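Local coordinates for protein major extracellular endoglucanase (Xanthomonas campestris pv. campestris, PDB 4TUF) that cuts internal beta-1,4-glucosidic linkages in cellulose, lichenin and cereal beta-D-glucans, the chain being the family 5 catalytic domain of a longer secreted enzyme, at residues L152-T166 with W191-V203. Residues are numbered along the deposited sequence; the frame is centred on the assembly and turned at random.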
loop_
_atom_site.group_PDB
_atom_site.type_symbol
_atom_site.label_atom_id
_atom_site.label_comp_id
_atom_site.label_asym_id
_atom_site.label_seq_id
_atom_site.Cartn_x
_atom_site.Cartn_y
_atom_site.Cartn_z
ATOM N N LEU A 152 -9.411 0.420 -3.823
ATOM C CA LEU A 152 -8.274 0.105 -4.681
ATOM C C LEU A 152 -7.183 1.161 -4.643
ATOM O O LEU A 152 -7.453 2.360 -4.740
ATOM C CB LEU A 152 -8.738 -0.084 -6.127
ATOM C CG LEU A 152 -8.761 -1.521 -6.649
ATOM C CD1 LEU A 152 -9.639 -1.649 -7.877
ATOM C CD2 LEU A 152 -7.351 -1.949 -6.974
ATOM N N ASP A 153 -5.950 0.690 -4.487
ATOM C CA ASP A 153 -4.753 1.499 -4.673
ATOM C C ASP A 153 -4.400 1.417 -6.160
ATOM O O ASP A 153 -3.850 0.407 -6.609
ATOM C CB ASP A 153 -3.613 0.982 -3.782
ATOM C CG ASP A 153 -2.426 1.933 -3.716
ATOM O OD1 ASP A 153 -2.262 2.758 -4.638
ATOM O OD2 ASP A 153 -1.647 1.842 -2.738
ATOM N N LEU A 154 -4.718 2.474 -6.911
ATOM C CA LEU A 154 -4.771 2.419 -8.377
ATOM C C LEU A 154 -3.502 1.925 -9.068
ATOM O O LEU A 154 -3.579 1.199 -10.055
ATOM C CB LEU A 154 -5.122 3.794 -8.939
ATOM C CG LEU A 154 -6.496 4.368 -8.599
ATOM C CD1 LEU A 154 -6.730 5.615 -9.423
ATOM C CD2 LEU A 154 -7.612 3.353 -8.825
ATOM N N LYS A 155 -2.343 2.322 -8.557
ATOM C CA LYS A 155 -1.064 1.923 -9.145
ATOM C C LYS A 155 0.061 2.150 -8.141
ATOM O O LYS A 155 0.179 3.223 -7.548
ATOM C CB LYS A 155 -0.807 2.696 -10.447
ATOM C CG LYS A 155 0.648 2.998 -10.766
ATOM C CD LYS A 155 1.278 1.879 -11.556
ATOM C CE LYS A 155 2.654 2.273 -12.071
ATOM N NZ LYS A 155 3.645 2.519 -10.996
ATOM N N ASN A 156 0.906 1.149 -7.956
ATOM C CA ASN A 156 1.975 1.237 -6.978
ATOM C C ASN A 156 3.182 2.040 -7.421
ATOM O O ASN A 156 3.740 1.792 -8.472
ATOM C CB ASN A 156 2.425 -0.170 -6.581
ATOM C CG ASN A 156 3.350 -0.179 -5.387
ATOM O OD1 ASN A 156 2.945 0.119 -4.279
ATOM N ND2 ASN A 156 4.592 -0.538 -5.612
ATOM N N GLU A 157 3.603 2.968 -6.574
ATOM C CA GLU A 157 4.888 3.643 -6.701
ATOM C C GLU A 157 5.260 4.311 -8.019
ATOM O O GLU A 157 6.295 4.003 -8.600
ATOM C CB GLU A 157 6.004 2.746 -6.195
ATOM C CG GLU A 157 5.820 2.406 -4.735
ATOM C CD GLU A 157 7.039 1.784 -4.122
ATOM O OE1 GLU A 157 7.842 1.206 -4.864
ATOM O OE2 GLU A 157 7.187 1.874 -2.895
ATOM N N PRO A 158 4.466 5.267 -8.464
ATOM C CA PRO A 158 4.819 5.998 -9.674
ATOM C C PRO A 158 6.135 6.720 -9.461
ATOM O O PRO A 158 6.385 7.237 -8.390
ATOM C CB PRO A 158 3.689 7.006 -9.805
ATOM C CG PRO A 158 2.536 6.351 -9.156
ATOM C CD PRO A 158 3.103 5.574 -8.014
ATOM N N HIS A 159 6.987 6.728 -10.471
ATOM C CA HIS A 159 8.295 7.365 -10.321
ATOM C C HIS A 159 8.916 7.608 -11.688
ATOM O O HIS A 159 8.266 7.410 -12.710
ATOM C CB HIS A 159 9.225 6.508 -9.462
ATOM C CG HIS A 159 9.445 5.128 -10.001
ATOM N ND1 HIS A 159 8.494 4.133 -9.913
ATOM C CD2 HIS A 159 10.510 4.577 -10.632
ATOM C CE1 HIS A 159 8.960 3.031 -10.474
ATOM N NE2 HIS A 159 10.184 3.273 -10.913
ATOM N N GLY A 160 10.171 8.046 -11.704
ATOM C CA GLY A 160 10.889 8.248 -12.949
ATOM C C GLY A 160 10.264 9.281 -13.863
ATOM O O GLY A 160 10.297 10.481 -13.583
ATOM N N ALA A 161 9.680 8.809 -14.957
ATOM C CA ALA A 161 9.134 9.693 -15.979
ATOM C C ALA A 161 7.763 10.237 -15.582
ATOM O O ALA A 161 7.271 11.196 -16.181
ATOM C CB ALA A 161 9.057 8.967 -17.313
ATOM N N ALA A 162 7.158 9.633 -14.564
ATOM C CA ALA A 162 5.845 10.063 -14.092
ATOM C C ALA A 162 5.864 11.530 -13.697
ATOM O O ALA A 162 6.779 11.988 -13.015
ATOM C CB ALA A 162 5.393 9.199 -12.918
ATOM N N THR A 163 4.865 12.276 -14.147
ATOM C CA THR A 163 4.743 13.672 -13.751
ATOM C C THR A 163 3.329 13.957 -13.247
ATOM O O THR A 163 2.499 13.054 -13.147
ATOM C CB THR A 163 5.081 14.630 -14.905
ATOM O OG1 THR A 163 4.197 14.385 -16.008
ATOM C CG2 THR A 163 6.528 14.438 -15.363
ATOM N N TRP A 164 3.067 15.218 -12.930
ATOM C CA TRP A 164 1.803 15.616 -12.332
ATOM C C TRP A 164 1.515 17.070 -12.699
ATOM O O TRP A 164 2.231 17.977 -12.274
ATOM C CB TRP A 164 1.863 15.428 -10.815
ATOM C CG TRP A 164 0.585 15.680 -10.065
ATOM C CD1 TRP A 164 -0.257 16.744 -10.199
ATOM C CD2 TRP A 164 0.036 14.869 -9.021
ATOM N NE1 TRP A 164 -1.307 16.636 -9.320
ATOM C CE2 TRP A 164 -1.150 15.494 -8.584
ATOM C CE3 TRP A 164 0.426 13.671 -8.419
ATOM C CZ2 TRP A 164 -1.947 14.958 -7.580
ATOM C CZ3 TRP A 164 -0.365 13.143 -7.421
ATOM C CH2 TRP A 164 -1.539 13.782 -7.014
ATOM N N GLY A 165 0.484 17.276 -13.512
ATOM C CA GLY A 165 0.020 18.604 -13.866
ATOM C C GLY A 165 0.900 19.403 -14.808
ATOM O O GLY A 165 0.932 20.634 -14.731
ATOM N N THR A 166 1.605 18.720 -15.706
ATOM C CA THR A 166 2.498 19.398 -16.647
ATOM C C THR A 166 1.864 19.598 -18.020
ATOM O O THR A 166 2.450 20.239 -18.892
ATOM C CB THR A 166 3.809 18.618 -16.840
ATOM O OG1 THR A 166 3.525 17.357 -17.460
ATOM C CG2 THR A 166 4.491 18.384 -15.507
ATOM N N TRP A 191 -16.491 2.091 -3.140
ATOM C CA TRP A 191 -15.082 1.840 -2.871
ATOM C C TRP A 191 -14.282 3.129 -2.741
ATOM O O TRP A 191 -14.581 4.119 -3.403
ATOM C CB TRP A 191 -14.466 0.984 -3.973
ATOM C CG TRP A 191 -14.679 -0.484 -3.799
ATOM C CD1 TRP A 191 -15.623 -1.094 -3.026
ATOM C CD2 TRP A 191 -13.918 -1.532 -4.408
ATOM N NE1 TRP A 191 -15.499 -2.461 -3.120
ATOM C CE2 TRP A 191 -14.459 -2.755 -3.962
ATOM C CE3 TRP A 191 -12.830 -1.557 -5.287
ATOM C CZ2 TRP A 191 -13.952 -3.989 -4.371
ATOM C CZ3 TRP A 191 -12.325 -2.782 -5.688
ATOM C CH2 TRP A 191 -12.885 -3.979 -5.232
ATOM N N LEU A 192 -13.257 3.103 -1.896
ATOM C CA LEU A 192 -12.311 4.207 -1.814
ATOM C C LEU A 192 -11.245 4.087 -2.899
ATOM O O LEU A 192 -10.872 2.987 -3.315
ATOM C CB LEU A 192 -11.643 4.248 -0.442
ATOM C CG LEU A 192 -12.539 4.343 0.789
ATOM C CD1 LEU A 192 -11.681 4.364 2.038
ATOM C CD2 LEU A 192 -13.422 5.573 0.722
ATOM N N ILE A 193 -10.750 5.231 -3.350
ATOM C CA ILE A 193 -9.686 5.273 -4.340
ATOM C C ILE A 193 -8.410 5.779 -3.686
ATOM O O ILE A 193 -8.348 6.925 -3.239
ATOM C CB ILE A 193 -10.063 6.180 -5.522
ATOM C CG1 ILE A 193 -11.421 5.763 -6.096
ATOM C CG2 ILE A 193 -8.991 6.137 -6.601
ATOM C CD1 ILE A 193 -11.407 4.399 -6.742
ATOM N N ALA A 194 -7.397 4.924 -3.601
ATOM C CA ALA A 194 -6.126 5.356 -3.024
ATOM C C ALA A 194 -5.183 5.826 -4.122
ATOM O O ALA A 194 -4.968 5.124 -5.112
ATOM C CB ALA A 194 -5.489 4.245 -2.211
ATOM N N VAL A 195 -4.630 7.021 -3.945
ATOM C CA VAL A 195 -3.710 7.588 -4.920
ATOM C C VAL A 195 -2.365 7.885 -4.275
ATOM O O VAL A 195 -2.294 8.464 -3.193
ATOM C CB VAL A 195 -4.270 8.873 -5.544
ATOM C CG1 VAL A 195 -3.289 9.440 -6.567
ATOM C CG2 VAL A 195 -5.614 8.597 -6.186
ATOM N N GLU A 196 -1.297 7.467 -4.939
ATOM C CA GLU A 196 0.043 7.688 -4.426
ATOM C C GLU A 196 0.688 8.867 -5.122
ATOM O O GLU A 196 0.206 9.352 -6.155
ATOM C CB GLU A 196 0.904 6.438 -4.604
ATOM C CG GLU A 196 0.306 5.178 -3.986
ATOM C CD GLU A 196 1.162 3.951 -4.242
ATOM O OE1 GLU A 196 2.405 4.102 -4.274
ATOM O OE2 GLU A 196 0.592 2.849 -4.431
ATOM N N GLY A 197 1.793 9.326 -4.553
ATOM C CA GLY A 197 2.528 10.415 -5.146
ATOM C C GLY A 197 3.430 9.945 -6.268
ATOM O O GLY A 197 3.348 8.805 -6.728
ATOM N N ILE A 198 4.286 10.850 -6.721
ATOM C CA ILE A 198 5.276 10.544 -7.733
ATOM C C ILE A 198 6.641 10.822 -7.120
ATOM O O ILE A 198 6.767 10.855 -5.894
ATOM C CB ILE A 198 5.052 11.380 -8.998
ATOM C CG1 ILE A 198 5.136 12.871 -8.663
ATOM C CG2 ILE A 198 3.686 11.055 -9.595
ATOM C CD1 ILE A 198 5.288 13.764 -9.872
ATOM N N THR A 199 7.661 11.017 -7.946
ATOM C CA THR A 199 8.944 11.461 -7.416
ATOM C C THR A 199 9.203 12.919 -7.806
ATOM O O THR A 199 8.424 13.800 -7.434
ATOM C CB THR A 199 10.104 10.547 -7.874
ATOM O OG1 THR A 199 10.010 10.292 -9.278
ATOM C CG2 THR A 199 10.030 9.231 -7.134
ATOM N N ASP A 200 10.290 13.177 -8.533
ATOM C CA ASP A 200 10.605 14.539 -8.979
ATOM C C ASP A 200 9.603 15.023 -10.024
ATOM O O ASP A 200 9.163 14.252 -10.879
ATOM C CB ASP A 200 12.018 14.611 -9.559
ATOM C CG ASP A 200 13.095 14.685 -8.491
ATOM O OD1 ASP A 200 12.770 14.577 -7.289
ATOM O OD2 ASP A 200 14.280 14.846 -8.859
ATOM N N ASN A 201 9.251 16.304 -9.957
ATOM C CA ASN A 201 8.307 16.881 -10.906
ATOM C C ASN A 201 8.801 18.218 -11.473
ATOM O O ASN A 201 9.380 19.033 -10.756
ATOM C CB ASN A 201 6.945 17.059 -10.237
ATOM C CG ASN A 201 5.820 17.176 -11.235
ATOM O OD1 ASN A 201 5.609 16.276 -12.044
ATOM N ND2 ASN A 201 5.078 18.280 -11.175
ATOM N N PRO A 202 8.587 18.444 -12.774
ATOM C CA PRO A 202 9.048 19.702 -13.379
ATOM C C PRO A 202 8.299 20.958 -12.913
ATOM O O PRO A 202 8.798 22.055 -13.164
ATOM C CB PRO A 202 8.833 19.474 -14.881
ATOM C CG PRO A 202 7.917 18.315 -14.986
ATOM C CD PRO A 202 8.128 17.468 -13.777
ATOM N N VAL A 203 7.142 20.817 -12.266
ATOM C CA VAL A 203 6.449 21.977 -11.692
ATOM C C VAL A 203 5.915 21.699 -10.294
ATOM O O VAL A 203 5.622 20.558 -9.950
ATOM C CB VAL A 203 5.244 22.454 -12.556
ATOM C CG1 VAL A 203 5.699 22.977 -13.909
ATOM C CG2 VAL A 203 4.204 21.352 -12.703
HETATM O O HOH W 1 -1.698 4.852 -6.530
HETATM O O HOH W 2 10.674 12.116 -11.515
HETATM O O HOH W 3 7.918 11.043 -10.765
#
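Leu152 and Ala194 lie on neighbouring parallel strands, where the N of Ala194 bonds to the O of Leu152 at 2.8 Å; further backbone bonds run from Leu152 N to Leu192 O and from Leu154 N to Ala194 O. The small methyl of Ala194 probably helps the strands come close beside Asp153. Among the side chains turned toward the surrounding helices, CD1 of Leu152 meets the edge of the Trp191 ring at CZ3 (3.6 Å), and the branched end of Leu154 rests on CG2 of Ile193.

Beyond the strands, Glu196 reaches across with an extended chain (chi2 177°), long enough for OE1 to accept the backbone N of Glu157 at 2.8 Å, from above the carboxylate plane. Its OE2 lies 2.9 Å from OD1 of Asp153, the two carboxylates turned 70° apart; Arg58 forms salt bridges to both and probably balances their charge. A water joins Asp153 OD1, Lys155 O and Glu196 N. Next, CB of Pro158 and CB of Ala162 both pack against CG2 of Ile198, while its CD1 touches CB of Trp164. The buried amide of Asn201 suits a two-way grip: ND2 donates to Trp164 O (3.1 Å) and also to Val203 O, while OD1 accepts a weak bond from Trp164 N.

Packing loosens toward the far loops. Gly160 N makes a weak bond to Thr199 OG1, waters bridge the backbones, and Pro202 and Val203 are exposed.

This pairing closes a beta-alpha-beta unit of the TIM barrel; at the strands' C-terminal ends, as in family 5 glycosidases generally, sits Glu157, the probable proton donor.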